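Local coordinates for hypoxic response protein 1 (Mycobacterium tuberculosis, PDB 1Y5H) that is a secreted CBS-domain protein and highly expressed member of the DosR regulon, forms a homodimer and probably binds zinc, though apparently not AMP, at residues A30-A41 with G53-V61. Sequence-based numbering, arbitrary orientation.
Sequences AAQYMREHDIGA and GMLTDRDIV
The Asp57 carboxylate lies against Gly40, with OD1 3.7 Å from Gly40 CA; glycine suits this place because a beta carbon there would press on OD1. The flat peptide group of Gly40 is met from above its carbonyl plane, where Asp57 N donates to Gly40 O over 2.9 Å, 36° out of the plane. The same oxygen receives Thr56 CA at 3.0 Å in a CA-H...O contact. Next to it, Ala41 and Thr56 form an antiparallel non-hydrogen-bonded pair, and their small side chains share one face of the sheet. Met54, a selenomethionine bent at chi2 and chi3, brings its CE to 3.6 Å from Ala41 CB.

Between helix 30-37 and the strand-to-helix turn, the long side chain of Met34, likewise selenomethionine, reaches across. Its chain runs extended beyond CG (chi2 176°), long enough to put SE against Asp57 CA and CB, the two side chains meeting at a slant, and its methyl CE 3.5 Å from Leu55 O and 3.8 Å from Ile60 CD1. One turn earlier, Ala30 is small enough for Leu55 CD2 to settle against CB at 3.6 Å.

Thr56 and Asp59 make a capping box: Thr56 OG1 accepts from Asp59 N, while Asp59 OD2 takes Thr56 N from above the carboxylate plane. This caps the first turn of helix 57-65, which follows the strand without a loop. Within this first CBS repeat, the contact joins helix 27-37 to strand 51-56 and the helix after it. Arg58 of the second subunit pairs with the Asp57 carboxylate in a salt bridge and also bonds Ile39 O. The inner side is thus mainly apolar, while the carboxylate, probably kept ionised by that arginine, links the turn to the second subunit.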
# COMPACT_ATOMS: atom_id res chain seq x y z
N ALA A 30 14.87 -0.46 1.03
CA ALA A 30 13.82 -0.98 0.17
C ALA A 30 12.78 0.11 -0.13
O ALA A 30 12.25 0.19 -1.24
CB ALA A 30 13.15 -2.18 0.82
N ALA A 31 12.49 0.94 0.87
CA ALA A 31 11.52 2.02 0.70
C ALA A 31 12.02 2.99 -0.36
O ALA A 31 11.24 3.50 -1.16
CB ALA A 31 11.32 2.75 2.03
N GLN A 32 13.33 3.23 -0.36
CA GLN A 32 13.92 4.13 -1.35
C GLN A 32 13.76 3.59 -2.77
O GLN A 32 13.52 4.35 -3.70
CB GLN A 32 15.40 4.35 -1.03
CG GLN A 32 15.62 5.08 0.28
CD GLN A 32 17.06 5.08 0.74
OE1 GLN A 32 17.39 5.68 1.77
NE2 GLN A 32 17.93 4.41 -0.00
N TYR A 33 13.88 2.27 -2.93
CA TYR A 33 13.73 1.67 -4.25
C TYR A 33 12.30 1.77 -4.75
O TYR A 33 12.05 1.96 -5.94
CB TYR A 33 14.15 0.20 -4.24
CG TYR A 33 15.61 -0.03 -3.96
CD1 TYR A 33 16.60 0.60 -4.72
CD2 TYR A 33 16.02 -0.91 -2.96
CE1 TYR A 33 17.96 0.37 -4.48
CE2 TYR A 33 17.37 -1.16 -2.72
CZ TYR A 33 18.33 -0.51 -3.48
OH TYR A 33 19.67 -0.76 -3.23
N MSE A 34 11.35 1.66 -3.83
CA MSE A 34 9.95 1.75 -4.20
C MSE A 34 9.59 3.15 -4.67
O MSE A 34 8.75 3.32 -5.56
CB MSE A 34 9.07 1.34 -3.03
CG MSE A 34 9.19 -0.12 -2.67
SE MSE A 34 8.15 -0.49 -1.12
CE MSE A 34 8.63 -2.35 -0.86
N ARG A 35 10.22 4.16 -4.07
CA ARG A 35 9.96 5.54 -4.46
C ARG A 35 10.62 5.76 -5.82
O ARG A 35 10.03 6.37 -6.70
CB ARG A 35 10.55 6.52 -3.45
CG ARG A 35 10.32 7.99 -3.84
CD ARG A 35 10.82 8.98 -2.80
NE ARG A 35 12.27 8.94 -2.63
CZ ARG A 35 12.96 9.81 -1.90
NH1 ARG A 35 12.33 10.80 -1.27
NH2 ARG A 35 14.27 9.70 -1.80
N GLU A 36 11.83 5.24 -5.96
CA GLU A 36 12.61 5.36 -7.20
C GLU A 36 11.85 4.83 -8.41
O GLU A 36 11.82 5.47 -9.47
CB GLU A 36 13.92 4.59 -7.05
CG GLU A 36 14.84 4.64 -8.26
CD GLU A 36 16.06 3.74 -8.11
OE1 GLU A 36 16.71 3.80 -7.05
OE2 GLU A 36 16.36 2.97 -9.05
N HIS A 37 11.23 3.66 -8.27
CA HIS A 37 10.50 3.04 -9.36
C HIS A 37 8.99 3.23 -9.29
O HIS A 37 8.26 2.77 -10.16
CB HIS A 37 10.82 1.54 -9.40
CG HIS A 37 12.26 1.24 -9.64
ND1 HIS A 37 12.90 1.57 -10.81
CD2 HIS A 37 13.19 0.65 -8.86
CE1 HIS A 37 14.17 1.21 -10.74
NE2 HIS A 37 14.37 0.64 -9.56
N ASP A 38 8.53 3.92 -8.25
CA ASP A 38 7.10 4.16 -8.08
C ASP A 38 6.31 2.85 -8.13
O ASP A 38 5.36 2.71 -8.90
CB ASP A 38 6.61 5.13 -9.16
CG ASP A 38 5.14 5.50 -8.99
OD1 ASP A 38 4.77 5.94 -7.88
OD2 ASP A 38 4.37 5.36 -9.96
N ILE A 39 6.73 1.88 -7.32
CA ILE A 39 6.06 0.59 -7.26
C ILE A 39 5.79 0.22 -5.80
O ILE A 39 6.37 0.80 -4.89
CB ILE A 39 6.91 -0.53 -7.91
CG1 ILE A 39 8.33 -0.50 -7.34
CG2 ILE A 39 6.90 -0.38 -9.42
CD1 ILE A 39 9.25 -1.52 -7.96
N GLY A 40 4.90 -0.75 -5.60
CA GLY A 40 4.55 -1.16 -4.25
C GLY A 40 5.03 -2.54 -3.86
O GLY A 40 4.69 -3.02 -2.77
N ALA A 41 5.79 -3.19 -4.73
CA ALA A 41 6.30 -4.53 -4.44
C ALA A 41 7.64 -4.75 -5.13
O ALA A 41 7.81 -4.38 -6.29
CB ALA A 41 5.29 -5.59 -4.88
N GLY A 53 11.48 -14.02 -1.99
CA GLY A 53 10.11 -13.60 -1.78
C GLY A 53 9.84 -12.22 -2.33
O GLY A 53 10.69 -11.65 -3.02
N MSE A 54 8.65 -11.69 -2.06
CA MSE A 54 8.26 -10.36 -2.50
C MSE A 54 8.04 -9.51 -1.26
O MSE A 54 7.52 -9.99 -0.25
CB MSE A 54 6.95 -10.40 -3.30
CG MSE A 54 7.03 -11.05 -4.68
SE MSE A 54 8.04 -10.04 -5.99
CE MSE A 54 6.88 -8.53 -6.21
N LEU A 55 8.44 -8.24 -1.34
CA LEU A 55 8.27 -7.30 -0.24
C LEU A 55 7.38 -6.18 -0.75
O LEU A 55 7.66 -5.60 -1.79
CB LEU A 55 9.62 -6.71 0.18
CG LEU A 55 9.55 -5.69 1.32
CD1 LEU A 55 9.24 -6.41 2.63
CD2 LEU A 55 10.87 -4.94 1.43
N THR A 56 6.30 -5.88 -0.03
CA THR A 56 5.40 -4.81 -0.44
C THR A 56 5.53 -3.62 0.49
O THR A 56 6.07 -3.72 1.59
CB THR A 56 3.93 -5.27 -0.44
OG1 THR A 56 3.51 -5.55 0.90
CG2 THR A 56 3.76 -6.51 -1.31
N ASP A 57 5.03 -2.47 0.03
CA ASP A 57 5.08 -1.28 0.85
C ASP A 57 4.28 -1.49 2.13
O ASP A 57 4.72 -1.08 3.21
CB ASP A 57 4.58 -0.05 0.07
CG ASP A 57 3.27 -0.29 -0.69
OD1 ASP A 57 2.90 0.60 -1.47
OD2 ASP A 57 2.62 -1.35 -0.51
N ARG A 58 3.12 -2.14 2.02
CA ARG A 58 2.31 -2.38 3.21
C ARG A 58 3.03 -3.32 4.17
O ARG A 58 2.90 -3.17 5.39
CB ARG A 58 0.94 -2.97 2.84
CG ARG A 58 0.04 -3.11 4.05
CD ARG A 58 -1.42 -3.35 3.68
NE ARG A 58 -2.23 -3.53 4.88
CZ ARG A 58 -2.61 -2.55 5.71
NH1 ARG A 58 -2.25 -1.30 5.47
NH2 ARG A 58 -3.33 -2.84 6.79
N ASP A 59 3.81 -4.26 3.64
CA ASP A 59 4.57 -5.19 4.48
C ASP A 59 5.50 -4.40 5.41
O ASP A 59 5.61 -4.71 6.59
CB ASP A 59 5.48 -6.10 3.64
CG ASP A 59 4.73 -7.26 3.00
OD1 ASP A 59 3.57 -7.53 3.39
OD2 ASP A 59 5.34 -7.92 2.12
N ILE A 60 6.18 -3.41 4.85
CA ILE A 60 7.11 -2.59 5.61
C ILE A 60 6.40 -1.90 6.77
O ILE A 60 6.92 -1.81 7.87
CB ILE A 60 7.78 -1.54 4.71
CG1 ILE A 60 8.69 -2.26 3.69
CG2 ILE A 60 8.58 -0.54 5.55
CD1 ILE A 60 9.38 -1.31 2.72
N VAL A 61 5.19 -1.42 6.50
CA VAL A 61 4.41 -0.73 7.53
C VAL A 61 3.81 -1.68 8.56
O VAL A 61 3.95 -1.46 9.76
CB VAL A 61 3.27 0.09 6.88
CG1 VAL A 61 2.39 0.73 7.96
CG2 VAL A 61 3.84 1.17 5.98